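Local coordinates for putative uronate isomerase (Thermotoga maritima, PDB 4NAR), which is a lactate racemase-family protein of uncertain function, which may have lactate racemase activity, at residues E13-K16 and E17-K21; T45-V48 and A49-L52; R54-E58 and R59-E63. All coordinates share one frame; numbering follows the deposited sequence.

Contact 1: E13-K16 and E17-K21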
# COMPACT_ATOMS: atom_id res chain seq x y z
N GLU A 13 -5.75 10.34 -24.51
CA GLU A 13 -6.35 9.91 -25.77
C GLU A 13 -6.25 8.40 -25.94
O GLU A 13 -7.25 7.75 -26.25
CB GLU A 13 -5.74 10.63 -26.97
CG GLU A 13 -6.78 10.99 -28.03
CD GLU A 13 -6.41 10.52 -29.44
OE1 GLU A 13 -5.34 10.94 -29.94
OE2 GLU A 13 -7.19 9.74 -30.04
N LYS A 14 -5.04 7.86 -25.77
CA LYS A 14 -4.83 6.41 -25.84
C LYS A 14 -5.66 5.69 -24.77
O LYS A 14 -6.30 4.67 -25.06
CB LYS A 14 -3.34 6.05 -25.65
CG LYS A 14 -2.45 6.15 -26.90
CD LYS A 14 -0.96 6.01 -26.52
CE LYS A 14 -0.36 4.70 -27.01
NZ LYS A 14 -1.33 3.57 -26.83
N ILE A 15 -5.64 6.21 -23.55
CA ILE A 15 -6.40 5.62 -22.45
C ILE A 15 -7.88 5.53 -22.82
O ILE A 15 -8.48 4.45 -22.73
CB ILE A 15 -6.20 6.42 -21.13
CG1 ILE A 15 -4.82 6.11 -20.54
CG2 ILE A 15 -7.32 6.11 -20.13
CD1 ILE A 15 -4.37 7.08 -19.47
N LYS A 16 -8.44 6.65 -23.28
CA LYS A 16 -9.82 6.70 -23.78
C LYS A 16 -10.15 5.64 -24.85
O LYS A 16 -11.21 5.00 -24.79
CB LYS A 16 -10.16 8.11 -24.28
CG LYS A 16 -10.50 9.08 -23.16
CD LYS A 16 -10.22 10.55 -23.54
CE LYS A 16 -11.37 11.18 -24.33
NZ LYS A 16 -11.23 12.67 -24.36
N GLU A 17 -9.24 5.45 -25.81
CA GLU A 17 -9.41 4.43 -26.84
C GLU A 17 -9.50 3.04 -26.22
O GLU A 17 -10.32 2.22 -26.62
CB GLU A 17 -8.28 4.50 -27.88
CG GLU A 17 -8.12 3.24 -28.76
CD GLU A 17 -9.21 3.08 -29.84
OE1 GLU A 17 -9.04 3.61 -30.97
OE2 GLU A 17 -10.24 2.41 -29.56
N GLY A 18 -8.65 2.78 -25.23
CA GLY A 18 -8.68 1.53 -24.49
C GLY A 18 -9.98 1.35 -23.74
O GLY A 18 -10.62 0.29 -23.83
N LEU A 19 -10.40 2.38 -23.00
CA LEU A 19 -11.62 2.31 -22.21
C LEU A 19 -12.87 2.21 -23.09
O LEU A 19 -13.84 1.53 -22.74
CB LEU A 19 -11.72 3.50 -21.26
CG LEU A 19 -10.58 3.61 -20.23
CD1 LEU A 19 -10.78 4.81 -19.30
CD2 LEU A 19 -10.39 2.32 -19.42
N SER A 20 -12.85 2.91 -24.23
CA SER A 20 -13.96 2.83 -25.16
C SER A 20 -14.11 1.39 -25.63
O SER A 20 -15.21 0.83 -25.65
CB SER A 20 -13.73 3.75 -26.37
OG SER A 20 -14.96 4.16 -26.94
N LYS A 21 -12.97 0.79 -25.97
CA LYS A 21 -12.91 -0.59 -26.42
C LYS A 21 -13.49 -1.54 -25.37
O LYS A 21 -14.38 -2.35 -25.68
CB LYS A 21 -11.45 -0.95 -26.74
CG LYS A 21 -11.23 -2.37 -27.23
CD LYS A 21 -9.75 -2.59 -27.58
CE LYS A 21 -9.51 -4.01 -28.11
NZ LYS A 21 -8.06 -4.38 -28.13
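Leu19 lies alongside Ile15 one helical turn earlier, the two side chains pointing the same way from the backbone. Followed outward, Leu19 first sets its CB 3.7 Å from Ile15 O. Its CG comes closer to the same carbonyl, 3.4 Å from Ile15 O, because CG stands anti to Leu19's own carbonyl carbon (chi1 -61°) and leans back over the preceding turn. At the tip, Leu19 CD1 meets Ile15 CG2 at 3.8 Å, a methyl-to-methyl touch between two branched aliphatic residues suited to a buried face. Ile15 and Leu19 form an i, i+4 pair on the buried face of the amphipathic helix 12-24. Ile15 also packs on Leu10 and Phe44, and Leu19 on Asn51 and Phe55 of helix 45-58. Beneath them Leu19 N donates to Ile15 O at 2.8 Å with an N-H...O angle of 162°, while Ser20 N reaches Lys16 O at 2.7 Å. Glu13, Lys14 and Glu17 occupy the exposed side, where charged groups can remain hydrated. Glu13 OE2 and Glu17 OE1 stay 6.5 Å apart, a spacing that probably leaves only modest repulsion between the two carboxylates.

Contact 2: T45-V48 and A49-L52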
# COMPACT_ATOMS: atom_id res chain seq x y z
N THR A 45 -5.71 7.82 -11.60
CA THR A 45 -7.09 7.32 -11.48
C THR A 45 -8.10 8.25 -12.15
O THR A 45 -8.97 7.79 -12.91
CB THR A 45 -7.53 7.16 -10.02
OG1 THR A 45 -6.67 6.22 -9.35
CG2 THR A 45 -8.98 6.70 -9.96
N HIS A 46 -7.97 9.54 -11.88
CA HIS A 46 -8.91 10.54 -12.38
C HIS A 46 -9.10 10.49 -13.90
O HIS A 46 -10.22 10.69 -14.39
CB HIS A 46 -8.54 11.95 -11.90
CG HIS A 46 -7.25 12.49 -12.48
ND1 HIS A 46 -7.22 13.57 -13.32
CD2 HIS A 46 -5.96 12.10 -12.29
CE1 HIS A 46 -5.96 13.83 -13.65
NE2 HIS A 46 -5.18 12.95 -13.05
N LEU A 47 -8.02 10.20 -14.64
CA LEU A 47 -8.11 10.03 -16.09
C LEU A 47 -8.85 8.75 -16.45
O LEU A 47 -9.52 8.68 -17.48
CB LEU A 47 -6.71 10.00 -16.74
CG LEU A 47 -5.80 11.24 -16.75
CD1 LEU A 47 -4.45 10.90 -17.39
CD2 LEU A 47 -6.43 12.43 -17.48
N VAL A 48 -8.73 7.72 -15.62
CA VAL A 48 -9.37 6.44 -15.92
C VAL A 48 -10.84 6.46 -15.52
O VAL A 48 -11.73 6.14 -16.32
CB VAL A 48 -8.66 5.29 -15.18
CG1 VAL A 48 -9.27 3.93 -15.58
CG2 VAL A 48 -7.17 5.30 -15.48
N ALA A 49 -11.09 6.82 -14.26
CA ALA A 49 -12.43 6.81 -13.70
C ALA A 49 -13.40 7.72 -14.46
O ALA A 49 -14.49 7.29 -14.85
CB ALA A 49 -12.39 7.20 -12.24
N LYS A 50 -13.02 8.97 -14.65
CA LYS A 50 -13.91 9.94 -15.28
C LYS A 50 -14.27 9.53 -16.72
O LYS A 50 -15.41 9.73 -17.16
CB LYS A 50 -13.33 11.36 -15.21
CG LYS A 50 -12.60 11.84 -16.46
CD LYS A 50 -11.82 13.13 -16.20
CE LYS A 50 -11.27 13.71 -17.51
NZ LYS A 50 -10.14 14.64 -17.24
N ASN A 51 -13.32 8.94 -17.45
CA ASN A 51 -13.59 8.54 -18.83
C ASN A 51 -14.40 7.26 -18.88
O ASN A 51 -15.31 7.14 -19.70
CB ASN A 51 -12.30 8.42 -19.64
CG ASN A 51 -11.77 9.78 -20.08
OD1 ASN A 51 -12.48 10.54 -20.75
ND2 ASN A 51 -10.54 10.11 -19.68
N LEU A 52 -14.08 6.32 -17.99
CA LEU A 52 -14.88 5.10 -17.84
C LEU A 52 -16.34 5.44 -17.60
O LEU A 52 -17.23 4.88 -18.25
CB LEU A 52 -14.36 4.27 -16.68
CG LEU A 52 -14.94 2.86 -16.52
CD1 LEU A 52 -14.66 2.03 -17.77
CD2 LEU A 52 -14.35 2.20 -15.30
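Asn51 turns its amide back along the helix and donates from ND2 to Leu47 O at 2.8 Å. The donor lies in the plane of that carbonyl, although the oxygen sits 18° out of Asn51's own amide plane, and the N-H...O angle of 151° leaves the bond slightly bent. With CG anti to its own carbonyl carbon (chi1 -78°), the side chain folds toward the preceding turn, where ND2 can reach Leu47 O; ND2 also bonds to Glu12 OE1, so this buried amide has polar partners on two helices. Replacing the amide by an alanine here is likely to leave Leu47 O without its side-chain donor and Glu12 OE1 without its amide partner.

The close-packed side is made of small or branched residues. Thr45 CG2 approaches Ala49 CB at 4.1 Å, and Ala49 N donates to Thr45 O at 2.7 Å. Leu52 N binds Val48 O at 2.9 Å, with Leu52 CB also near that oxygen. Alanine, with only a methyl group, suits a face pressed against neighbouring elements, while the hydroxyl of Thr45 is taken up by Asp43.

The other side is looser and more polar. Lys50 runs its aliphatic CB, CG and CD past His46 O, with CD 3.4 Å from that oxygen, and its extended chain brings NZ near Leu47 CD2, with a long, weak ion pair to Glu12. The backbone bond below it, Lys50 N to His46 O, is stretched to 3.3 Å. His46 is exposed, and Leu47 CG lies above one face of its ring, toward the rim.

Within the beta-alpha-beta unit of strand 31-36, helix 45-58 and strand 63-68, Val48, Ala49 and Leu52 pack on strand 144-150, and Val48 and Thr45 on strand 217-227. Leu85 of helix 78-85 meets Thr45 and Ala49, while Leu47, Asn51 and Leu52 touch helix 12-24.

Contact 3: R54-E58 and R59-E63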
# COMPACT_ATOMS: atom_id res chain seq x y z
N ARG A 54 -17.90 8.29 -18.27
CA ARG A 54 -18.45 9.00 -19.41
C ARG A 54 -18.99 8.03 -20.46
O ARG A 54 -20.16 8.10 -20.86
CB ARG A 54 -17.39 9.92 -20.02
CG ARG A 54 -17.94 11.23 -20.53
CD ARG A 54 -18.09 11.24 -22.05
NE ARG A 54 -18.00 12.61 -22.56
CZ ARG A 54 -16.86 13.19 -22.94
NH1 ARG A 54 -15.72 12.50 -22.90
NH2 ARG A 54 -16.86 14.44 -23.37
N PHE A 55 -18.13 7.11 -20.89
CA PHE A 55 -18.49 6.08 -21.85
C PHE A 55 -19.60 5.17 -21.34
O PHE A 55 -20.44 4.71 -22.13
CB PHE A 55 -17.26 5.24 -22.20
CG PHE A 55 -16.19 6.03 -22.90
CD1 PHE A 55 -16.52 7.07 -23.76
CD2 PHE A 55 -14.84 5.74 -22.69
CE1 PHE A 55 -15.53 7.80 -24.41
CE2 PHE A 55 -13.85 6.46 -23.33
CZ PHE A 55 -14.19 7.50 -24.19
N LEU A 56 -19.59 4.89 -20.04
CA LEU A 56 -20.66 4.10 -19.45
C LEU A 56 -22.00 4.82 -19.54
O LEU A 56 -23.03 4.18 -19.76
CB LEU A 56 -20.35 3.76 -17.99
CG LEU A 56 -19.91 2.33 -17.66
CD1 LEU A 56 -19.58 1.54 -18.92
CD2 LEU A 56 -18.73 2.37 -16.71
N LEU A 57 -22.00 6.14 -19.35
CA LEU A 57 -23.23 6.91 -19.51
C LEU A 57 -23.81 6.74 -20.91
O LEU A 57 -25.01 6.48 -21.06
CB LEU A 57 -22.98 8.39 -19.24
CG LEU A 57 -23.18 8.87 -17.81
CD1 LEU A 57 -23.08 10.39 -17.76
CD2 LEU A 57 -24.52 8.38 -17.25
N GLU A 58 -22.96 6.87 -21.93
CA GLU A 58 -23.37 6.78 -23.34
C GLU A 58 -24.01 5.45 -23.72
O GLU A 58 -24.76 5.37 -24.69
CB GLU A 58 -22.19 7.08 -24.28
CG GLU A 58 -21.88 8.56 -24.44
CD GLU A 58 -20.44 8.82 -24.89
OE1 GLU A 58 -19.78 7.87 -25.37
OE2 GLU A 58 -19.98 9.98 -24.76
N ARG A 59 -23.70 4.40 -22.96
CA ARG A 59 -24.31 3.09 -23.21
C ARG A 59 -25.40 2.72 -22.20
O ARG A 59 -25.74 1.55 -22.06
CB ARG A 59 -23.24 2.00 -23.26
CG ARG A 59 -22.65 1.81 -24.65
CD ARG A 59 -21.60 0.68 -24.68
NE ARG A 59 -22.01 -0.48 -23.89
CZ ARG A 59 -22.63 -1.55 -24.37
NH1 ARG A 59 -22.94 -1.63 -25.66
NH2 ARG A 59 -22.96 -2.55 -23.55
N GLY A 60 -25.93 3.72 -21.51
CA GLY A 60 -27.11 3.54 -20.66
C GLY A 60 -26.88 3.11 -19.22
O GLY A 60 -27.72 2.42 -18.63
N LEU A 61 -25.75 3.51 -18.64
CA LEU A 61 -25.49 3.27 -17.22
C LEU A 61 -26.57 3.88 -16.32
O LEU A 61 -26.89 5.07 -16.44
CB LEU A 61 -24.13 3.86 -16.85
CG LEU A 61 -23.75 3.83 -15.37
CD1 LEU A 61 -23.47 2.39 -14.95
CD2 LEU A 61 -22.55 4.73 -15.12
N LYS A 62 -27.11 3.08 -15.41
CA LYS A 62 -28.08 3.60 -14.44
C LYS A 62 -27.43 3.98 -13.10
O LYS A 62 -27.78 5.00 -12.49
CB LYS A 62 -29.20 2.58 -14.22
CG LYS A 62 -30.02 2.29 -15.47
CD LYS A 62 -30.74 3.55 -15.96
CE LYS A 62 -30.68 3.69 -17.49
NZ LYS A 62 -30.60 5.13 -17.90
N GLU A 63 -26.48 3.17 -12.65
CA GLU A 63 -25.90 3.34 -11.33
C GLU A 63 -24.38 3.13 -11.30
O GLU A 63 -23.87 2.07 -11.68
CB GLU A 63 -26.56 2.37 -10.37
CG GLU A 63 -27.20 3.04 -9.20
CD GLU A 63 -28.44 2.31 -8.73
OE1 GLU A 63 -28.41 1.74 -7.62
OE2 GLU A 63 -29.44 2.32 -9.49
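Leu61 folds back against Leu56 where the helix gives way to loop. Its side chain sets out toward the helix, and its CB comes 3.1 Å from Leu56 O. CG is anti to the backbone N (chi1 174°), a setting from which the CD2 branch reaches Leu56 CB at 3.7 Å. The leucines thus meet with the end of one against the base of the other, an apolar contact across the helix terminus that suits two buried aliphatic residues. Leu57, on the exposed side, only brushes the loop through its CD2.

This apolar contact accompanies a Schellman motif. Leu61 N donates to Leu56 O at 3.0 Å, and Gly60 N donates to Leu57 O at 2.9 Å from above the carbonyl plane. Leu56 O accepts a second bond, from Arg59 N, which approaches the opposite face of its plane from Leu61 N; Arg59 N also makes a weak bond to Phe55 O. Gly60 is the C' residue. Its positive phi of 88° would jam a CB against the preceding carbonyl, so glycine suits this turn.

The charged side chains diverge from the leucine pair. Arg59 leads away and bends at chi3 before its guanidinium makes a weak hydrogen bond from NH2 to Gly27 O. On the helix itself, Arg54 NE and Glu58 OE2 form a long salt bridge of 4.0 Å, the oxygen well out of the guanidinium plane, so the attraction is one of charge alone.

Leu61 continues the apolar layer onto Val32 of strand 31-36, while Phe55, Leu56 and Arg59 touch Val23 of helix 12-24. Beyond the turn the chain enters strand 63-68, where Glu63 makes backbone hydrogen bonds with Lys30 and Val32.

How the contacts relate
Contact 2 is the most buried of the three: its small and apolar residues face the sheet, and the ND2 group of Asn51 is hydrogen-bonded. Contacts 1 and 3 are only partly buried, each pairing an aliphatic face with a charged outer one. Contacts 2 and 3 share helix 45-58, the first in its opening turns and the second at its end, where regular helical bonding gives way to capping. Contact 1 belongs to helix 12-24, which packs across both: Leu19 CD1 lies 3.4 Å from Val48 O, Lys16 CG reaches the Asn51 amide carbon, and the Phe55 ring, through CE2, comes 3.3 Å from Lys16 O.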